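PDB 3DTY: oxidoreductase, Gfo/Idh/MocA family from Pseudomonas syringae pv. tomato, which is probably an NAD(P)-dependent oxidoreductase of the Gfo/Idh/MocA family, with a nucleotide-binding Rossmann domain, and binds magnesium ions. Local coordinates for residues I13-V18 against I86-I91. Numbering follows the deposited sequence.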
# COMPACT_ATOMS: atom_id res chain seq x y z
N ILE A 13 -20.53 4.65 36.54
CA ILE A 13 -21.81 3.96 36.51
C ILE A 13 -21.69 2.54 37.07
O ILE A 13 -20.86 1.74 36.62
CB ILE A 13 -22.34 3.91 35.06
CG1 ILE A 13 -22.46 5.35 34.53
CG2 ILE A 13 -23.69 3.21 35.02
CD1 ILE A 13 -22.94 5.44 33.08
N ARG A 14 -22.51 2.23 38.08
CA ARG A 14 -22.50 0.91 38.70
C ARG A 14 -22.87 -0.07 37.61
O ARG A 14 -23.99 -0.09 37.10
CB ARG A 14 -23.49 0.87 39.88
CG ARG A 14 -23.05 1.77 41.04
CD ARG A 14 -23.96 1.62 42.26
NE ARG A 14 -25.34 1.99 41.98
CZ ARG A 14 -25.80 3.23 41.88
NH1 ARG A 14 -24.97 4.26 42.04
NH2 ARG A 14 -27.07 3.45 41.61
N TRP A 15 -21.89 -0.90 37.26
CA TRP A 15 -22.00 -1.83 36.15
C TRP A 15 -21.86 -3.32 36.46
O TRP A 15 -21.25 -3.71 37.46
CB TRP A 15 -20.94 -1.39 35.13
CG TRP A 15 -20.94 -2.08 33.83
CD1 TRP A 15 -21.96 -2.13 32.92
CD2 TRP A 15 -19.84 -2.76 33.24
NE1 TRP A 15 -21.55 -2.79 31.79
CE2 TRP A 15 -20.25 -3.19 31.96
CE3 TRP A 15 -18.53 -3.04 33.66
CZ2 TRP A 15 -19.41 -3.88 31.09
CZ3 TRP A 15 -17.69 -3.73 32.80
CH2 TRP A 15 -18.13 -4.15 31.53
N ALA A 16 -22.43 -4.14 35.58
CA ALA A 16 -22.38 -5.58 35.71
C ALA A 16 -22.32 -6.23 34.33
O ALA A 16 -22.58 -5.59 33.31
CB ALA A 16 -23.61 -6.09 36.45
N MSE A 17 -21.95 -7.50 34.31
CA MSE A 17 -21.88 -8.27 33.08
C MSE A 17 -22.57 -9.61 33.27
O MSE A 17 -22.59 -10.18 34.36
CB MSE A 17 -20.42 -8.52 32.65
CG MSE A 17 -19.80 -7.39 31.85
SE MSE A 17 -18.23 -7.96 30.82
CE MSE A 17 -19.12 -8.44 29.18
N VAL A 18 -23.16 -10.10 32.19
CA VAL A 18 -23.82 -11.39 32.18
C VAL A 18 -22.95 -12.15 31.18
O VAL A 18 -22.87 -11.77 30.01
CB VAL A 18 -25.26 -11.28 31.66
CG1 VAL A 18 -25.90 -12.67 31.58
CG2 VAL A 18 -26.05 -10.38 32.59
N ILE A 86 -26.60 -2.27 40.74
CA ILE A 86 -26.19 -1.95 39.38
C ILE A 86 -27.18 -1.03 38.66
O ILE A 86 -28.39 -1.09 38.88
CB ILE A 86 -26.01 -3.22 38.53
CG1 ILE A 86 -27.27 -4.08 38.58
CG2 ILE A 86 -24.79 -3.99 39.01
CD1 ILE A 86 -27.26 -5.25 37.59
N GLN A 87 -26.63 -0.17 37.81
CA GLN A 87 -27.42 0.77 37.02
C GLN A 87 -27.46 0.31 35.57
O GLN A 87 -28.36 0.67 34.82
CB GLN A 87 -26.80 2.17 37.08
CG GLN A 87 -26.88 2.84 38.43
CD GLN A 87 -25.95 4.03 38.53
OE1 GLN A 87 -24.74 3.87 38.65
NE2 GLN A 87 -26.51 5.22 38.48
N ALA A 88 -26.47 -0.49 35.19
CA ALA A 88 -26.37 -0.97 33.83
C ALA A 88 -25.77 -2.37 33.74
O ALA A 88 -25.07 -2.82 34.65
CB ALA A 88 -25.53 -0.00 33.01
N VAL A 89 -26.06 -3.06 32.64
CA VAL A 89 -25.54 -4.41 32.45
C VAL A 89 -25.16 -4.69 31.00
O VAL A 89 -25.86 -4.27 30.07
CB VAL A 89 -26.57 -5.48 32.92
CG1 VAL A 89 -27.86 -5.36 32.13
CG2 VAL A 89 -25.99 -6.87 32.76
N SER A 90 -24.05 -5.39 30.81
CA SER A 90 -23.59 -5.76 29.48
C SER A 90 -23.78 -7.26 29.35
O SER A 90 -23.32 -8.03 30.20
CB SER A 90 -22.12 -5.38 29.30
OG SER A 90 -21.98 -3.97 29.20
N ILE A 91 -24.45 -7.67 28.29
CA ILE A 91 -24.76 -9.07 28.03
C ILE A 91 -23.76 -9.62 27.02
O ILE A 91 -23.69 -9.15 25.89
CB ILE A 91 -26.21 -9.20 27.46
CG1 ILE A 91 -27.20 -8.50 28.40
CG2 ILE A 91 -26.59 -10.66 27.29
CD1 ILE A 91 -28.58 -8.31 27.80
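W15 holds CG anti to its backbone N (chi1 -173°), and S90 sets OG beside its own N, which brings the indole edge to the hydroxyl. W15 NE1 donates to S90 OG at 2.9 Å, and the oxygen lies in the ring plane. The bond is bent, 138° at the hydrogen. S90 OG also hydrogen-bonds Y338 OH. At the other end, Q87 OE1 accepts from R14 N at 2.8 Å. The Q87 amide stacks on one face of the R14 guanidinium, with the planes 6° apart and Q87 CD lying off-centre over it. R14 NE hydrogen-bonds G85 O. R14 O takes two donors, Q87 N at 2.7 Å and A88 N at 3.2 Å.

Strands 13-17 and 88-92 are parallel neighbours in the Rossmann sheet, and 40-46 flanks 13-17 on its other side. S90 N donates to A16 O, and V18 N to S90 O, both at 2.9 Å; A16 N to A88 O is weak.

On the A16 face, A16 CB meets I86 CG2 at 3.5 Å. V18 CG2 meets V89 CG2 at the same distance. Helix 72-79 packs here through M75, which touches A16, V18 and V89. On the W15 face, helix 27-35 covers W15 and M17.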